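Fimbrin (Schizosaccharomyces pombe, PDB 1RT8) binds and crosslinks actin filaments through paired calponin-homology domains, serving cell polarity, cytokinesis, mating and spore formation. Local coordinates at residues A477-I490 and R501-V513. Numbering follows the deposited sequence.
Sequences AISIARKLGAVIFI and RLVLHFIGSLMAV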
loop_
_atom_site.group_PDB
_atom_site.type_symbol
_atom_site.label_atom_id
_atom_site.label_comp_id
_atom_site.label_asym_id
_atom_site.label_seq_id
_atom_site.Cartn_x
_atom_site.Cartn_y
_atom_site.Cartn_z
ATOM N N ALA A 477 13.804 11.654 5.639
ATOM C CA ALA A 477 14.710 10.526 5.839
ATOM C C ALA A 477 14.190 9.277 5.127
ATOM O O ALA A 477 14.949 8.583 4.443
ATOM C CB ALA A 477 14.884 10.246 7.342
ATOM N N ILE A 478 12.899 8.989 5.287
ATOM C CA ILE A 478 12.309 7.814 4.641
ATOM C C ILE A 478 12.402 7.881 3.118
ATOM O O ILE A 478 12.733 6.888 2.475
ATOM C CB ILE A 478 10.834 7.621 5.059
ATOM C CG1 ILE A 478 10.776 7.182 6.527
ATOM C CG2 ILE A 478 10.157 6.604 4.144
ATOM C CD1 ILE A 478 9.377 7.101 7.102
ATOM N N SER A 479 12.114 9.045 2.540
ATOM C CA SER A 479 12.191 9.201 1.093
ATOM C C SER A 479 13.643 9.097 0.601
ATOM O O SER A 479 13.906 8.603 -0.501
ATOM C CB SER A 479 11.592 10.552 0.667
ATOM O OG SER A 479 10.190 10.605 0.914
ATOM N N ILE A 480 14.588 9.574 1.406
ATOM C CA ILE A 480 15.991 9.500 1.010
ATOM C C ILE A 480 16.438 8.035 1.042
ATOM O O ILE A 480 17.175 7.569 0.174
ATOM C CB ILE A 480 16.897 10.327 1.959
ATOM C CG1 ILE A 480 16.655 11.831 1.746
ATOM C CG2 ILE A 480 18.369 9.974 1.716
ATOM C CD1 ILE A 480 17.493 12.735 2.661
ATOM N N ALA A 481 15.988 7.316 2.058
ATOM C CA ALA A 481 16.339 5.909 2.197
ATOM C C ALA A 481 15.773 5.143 1.004
ATOM O O ALA A 481 16.415 4.251 0.454
ATOM C CB ALA A 481 15.783 5.358 3.530
ATOM N N ARG A 482 14.575 5.516 0.573
ATOM C CA ARG A 482 13.964 4.846 -0.558
ATOM C C ARG A 482 14.731 5.161 -1.832
ATOM O O ARG A 482 14.831 4.309 -2.720
ATOM C CB ARG A 482 12.480 5.227 -0.673
ATOM C CG ARG A 482 11.640 4.497 0.377
ATOM C CD ARG A 482 10.192 4.967 0.464
ATOM N NE ARG A 482 9.464 4.174 1.455
ATOM C CZ ARG A 482 8.324 4.544 2.026
ATOM N NH1 ARG A 482 7.769 5.708 1.708
ATOM N NH2 ARG A 482 7.747 3.752 2.926
ATOM N N LYS A 483 15.288 6.369 -1.915
ATOM C CA LYS A 483 16.069 6.751 -3.094
ATOM C C LYS A 483 17.329 5.874 -3.163
ATOM O O LYS A 483 17.871 5.628 -4.238
ATOM C CB LYS A 483 16.488 8.229 -3.031
ATOM C CG LYS A 483 17.210 8.699 -4.301
ATOM C CD LYS A 483 18.095 9.945 -4.077
ATOM C CE LYS A 483 17.300 11.199 -3.791
ATOM N NZ LYS A 483 18.115 12.444 -3.995
ATOM N N LEU A 484 17.798 5.419 -2.007
ATOM C CA LEU A 484 18.978 4.556 -1.946
ATOM C C LEU A 484 18.619 3.082 -2.201
ATOM O O LEU A 484 19.505 2.223 -2.304
ATOM C CB LEU A 484 19.652 4.674 -0.579
ATOM C CG LEU A 484 20.428 5.950 -0.237
ATOM C CD1 LEU A 484 20.692 5.960 1.254
ATOM C CD2 LEU A 484 21.737 6.017 -1.013
ATOM N N GLY A 485 17.324 2.801 -2.293
ATOM C CA GLY A 485 16.867 1.444 -2.531
ATOM C C GLY A 485 16.379 0.702 -1.293
ATOM O O GLY A 485 16.112 -0.493 -1.352
ATOM N N ALA A 486 16.251 1.400 -0.174
ATOM C CA ALA A 486 15.803 0.770 1.065
ATOM C C ALA A 486 14.317 0.416 1.051
ATOM O O ALA A 486 13.488 1.212 0.624
ATOM C CB ALA A 486 16.102 1.688 2.246
ATOM N N VAL A 487 13.990 -0.778 1.530
ATOM C CA VAL A 487 12.606 -1.235 1.611
ATOM C C VAL A 487 12.168 -0.921 3.039
ATOM O O VAL A 487 12.615 -1.565 3.994
ATOM C CB VAL A 487 12.506 -2.760 1.331
ATOM C CG1 VAL A 487 11.110 -3.272 1.665
ATOM C CG2 VAL A 487 12.811 -3.024 -0.137
ATOM N N ILE A 488 11.303 0.083 3.170
ATOM C CA ILE A 488 10.833 0.552 4.472
ATOM C C ILE A 488 9.319 0.458 4.610
ATOM O O ILE A 488 8.580 0.926 3.745
ATOM C CB ILE A 488 11.263 2.018 4.674
ATOM C CG1 ILE A 488 12.782 2.113 4.539
ATOM C CG2 ILE A 488 10.819 2.531 6.030
ATOM C CD1 ILE A 488 13.292 3.509 4.446
ATOM N N PHE A 489 8.863 -0.131 5.710
ATOM C CA PHE A 489 7.437 -0.292 5.940
ATOM C C PHE A 489 6.888 0.575 7.064
ATOM O O PHE A 489 5.724 0.432 7.438
ATOM C CB PHE A 489 7.110 -1.762 6.222
ATOM C CG PHE A 489 7.368 -2.671 5.054
ATOM C CD1 PHE A 489 8.264 -3.729 5.161
ATOM C CD2 PHE A 489 6.716 -2.466 3.845
ATOM C CE1 PHE A 489 8.509 -4.570 4.077
ATOM C CE2 PHE A 489 6.954 -3.308 2.746
ATOM C CZ PHE A 489 7.854 -4.361 2.868
ATOM N N ILE A 490 7.716 1.460 7.609
ATOM C CA ILE A 490 7.260 2.347 8.673
ATOM C C ILE A 490 6.887 3.717 8.114
ATOM O O ILE A 490 7.138 4.006 6.948
ATOM C CB ILE A 490 8.342 2.556 9.756
ATOM C CG1 ILE A 490 9.614 3.148 9.133
ATOM C CG2 ILE A 490 8.649 1.239 10.440
ATOM C CD1 ILE A 490 10.633 3.610 10.176
ATOM N N ARG A 501 11.124 -1.111 18.084
ATOM C CA ARG A 501 11.198 -2.148 17.060
ATOM C C ARG A 501 11.104 -1.565 15.656
ATOM O O ARG A 501 11.727 -2.072 14.717
ATOM C CB ARG A 501 10.080 -3.168 17.237
ATOM C CG ARG A 501 10.151 -3.938 18.529
ATOM C CD ARG A 501 8.949 -4.830 18.637
ATOM N NE ARG A 501 9.059 -5.734 19.762
ATOM C CZ ARG A 501 8.059 -6.480 20.213
ATOM N NH1 ARG A 501 6.870 -6.416 19.631
ATOM N NH2 ARG A 501 8.256 -7.299 21.236
ATOM N N LEU A 502 10.323 -0.505 15.509
ATOM C CA LEU A 502 10.156 0.094 14.201
ATOM C C LEU A 502 11.392 0.900 13.837
ATOM O O LEU A 502 11.763 0.973 12.666
ATOM C CB LEU A 502 8.882 0.942 14.167
ATOM C CG LEU A 502 7.629 0.159 14.599
ATOM C CD1 LEU A 502 6.356 0.989 14.374
ATOM C CD2 LEU A 502 7.538 -1.140 13.811
ATOM N N VAL A 503 12.046 1.485 14.835
ATOM C CA VAL A 503 13.265 2.232 14.561
ATOM C C VAL A 503 14.331 1.233 14.115
ATOM O O VAL A 503 15.077 1.489 13.175
ATOM C CB VAL A 503 13.789 2.986 15.810
ATOM C CG1 VAL A 503 15.226 3.476 15.559
ATOM C CG2 VAL A 503 12.876 4.179 16.129
ATOM N N LEU A 504 14.396 0.084 14.776
ATOM C CA LEU A 504 15.402 -0.916 14.421
ATOM C C LEU A 504 15.170 -1.442 13.006
ATOM O O LEU A 504 16.127 -1.650 12.259
ATOM C CB LEU A 504 15.420 -2.056 15.455
ATOM C CG LEU A 504 16.568 -3.080 15.347
ATOM C CD1 LEU A 504 16.816 -3.778 16.692
ATOM C CD2 LEU A 504 16.241 -4.077 14.266
ATOM N N HIS A 505 13.907 -1.645 12.629
ATOM C CA HIS A 505 13.570 -2.108 11.275
ATOM C C HIS A 505 14.110 -1.117 10.238
ATOM O O HIS A 505 14.673 -1.508 9.222
ATOM C CB HIS A 505 12.045 -2.235 11.124
ATOM C CG HIS A 505 11.568 -2.340 9.703
ATOM N ND1 HIS A 505 10.990 -1.282 9.031
ATOM C CD2 HIS A 505 11.566 -3.380 8.834
ATOM C CE1 HIS A 505 10.653 -1.666 7.811
ATOM N NE2 HIS A 505 10.993 -2.935 7.667
ATOM N N PHE A 506 13.935 0.168 10.512
ATOM C CA PHE A 506 14.399 1.224 9.615
ATOM C C PHE A 506 15.930 1.171 9.464
ATOM O O PHE A 506 16.454 1.166 8.352
ATOM C CB PHE A 506 13.973 2.583 10.181
ATOM C CG PHE A 506 14.487 3.761 9.399
ATOM C CD1 PHE A 506 13.891 4.130 8.200
ATOM C CD2 PHE A 506 15.569 4.498 9.867
ATOM C CE1 PHE A 506 14.364 5.222 7.473
ATOM C CE2 PHE A 506 16.052 5.593 9.148
ATOM C CZ PHE A 506 15.448 5.955 7.947
ATOM N N ILE A 507 16.636 1.131 10.591
ATOM C CA ILE A 507 18.091 1.080 10.575
ATOM C C ILE A 507 18.572 -0.175 9.856
ATOM O O ILE A 507 19.519 -0.137 9.064
ATOM C CB ILE A 507 18.662 1.106 12.007
ATOM C CG1 ILE A 507 18.325 2.441 12.669
ATOM C CG2 ILE A 507 20.174 0.912 11.981
ATOM C CD1 ILE A 507 18.851 3.652 11.913
ATOM N N GLY A 508 17.913 -1.294 10.127
ATOM C CA GLY A 508 18.302 -2.525 9.469
ATOM C C GLY A 508 18.155 -2.430 7.962
ATOM O O GLY A 508 18.945 -3.006 7.212
ATOM N N SER A 509 17.143 -1.701 7.508
ATOM C CA SER A 509 16.930 -1.558 6.076
ATOM C C SER A 509 18.069 -0.729 5.476
ATOM O O SER A 509 18.460 -0.951 4.333
ATOM C CB SER A 509 15.588 -0.876 5.793
ATOM O OG SER A 509 15.691 0.536 5.921
ATOM N N LEU A 510 18.613 0.204 6.257
ATOM C CA LEU A 510 19.709 1.055 5.771
ATOM C C LEU A 510 21.018 0.281 5.690
ATOM O O LEU A 510 21.835 0.496 4.791
ATOM C CB LEU A 510 19.907 2.270 6.683
ATOM C CG LEU A 510 18.739 3.250 6.799
ATOM C CD1 LEU A 510 19.251 4.561 7.364
ATOM C CD2 LEU A 510 18.104 3.488 5.444
ATOM N N MET A 511 21.223 -0.615 6.644
ATOM C CA MET A 511 22.433 -1.415 6.662
ATOM C C MET A 511 22.506 -2.315 5.431
ATOM O O MET A 511 23.576 -2.802 5.078
ATOM C CB MET A 511 22.474 -2.262 7.938
ATOM C CG MET A 511 22.666 -1.439 9.207
ATOM S SD MET A 511 22.700 -2.404 10.738
ATOM C CE MET A 511 24.315 -3.231 10.550
ATOM N N ALA A 512 21.369 -2.517 4.773
ATOM C CA ALA A 512 21.305 -3.389 3.603
ATOM C C ALA A 512 21.312 -2.716 2.231
ATOM O O ALA A 512 21.248 -3.407 1.219
ATOM C CB ALA A 512 20.081 -4.303 3.712
ATOM N N VAL A 513 21.389 -1.388 2.174
ATOM C CA VAL A 513 21.383 -0.716 0.869
ATOM C C VAL A 513 22.743 -0.735 0.177
ATOM O O VAL A 513 23.760 -0.955 0.866
ATOM C CB VAL A 513 20.910 0.759 0.975
ATOM C CG1 VAL A 513 19.465 0.798 1.417
ATOM C CG2 VAL A 513 21.798 1.543 1.942
ATOM O OXT VAL A 513 22.773 -0.514 -1.051
HETATM O O HOH W 1 16.245 -2.286 2.504
#
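The phenyl ring of F506 pushes into a hollow walled by A477, I478, A481 and I488, filling the gap between helix 477-483 and the chain that runs back from it. With CG anti to the backbone N (chi1 175°), the ring leans toward this wall; I488 CD1 closes on F506 CE1 at 3.6 Å, and L510 CG backs one face from the ring's own helix. I490 straddles the next turn: CD1 presses on F506 CB at 3.5 Å, while CG2 fits the notch between L502 CB and H505 ND1. The imidazole of H505 lies with its edge to the backbone of F489, CE1 3.2 Å from F489 N, and meets the F489 ring rim to rim, planes 21° apart. No partner is found for the buried H505 ND1. Small A481 and A486 form a shallow seat for L510 CD2, 3.5 Å from A481 CB, and V513 CG1 packs on A486 CB at 3.6 Å. Direct hydrogen bonds across are absent; one water links V487 N to S509 O. A Schellman motif at G485 turns the chain back, and R482 NH2 donates a hydrogen bond to I488 O (3.1 Å), tying the helix end to the returning chain. Within this fourth calponin-homology domain, the axes of helix segments 477-483 and 501-511 run at 30° to each other, 10.8 Å apart at closest approach; helix 82-99 packs against R482 and K483, helix 282-296 against F489 and I490, and helix 410-421 against L504 and M511.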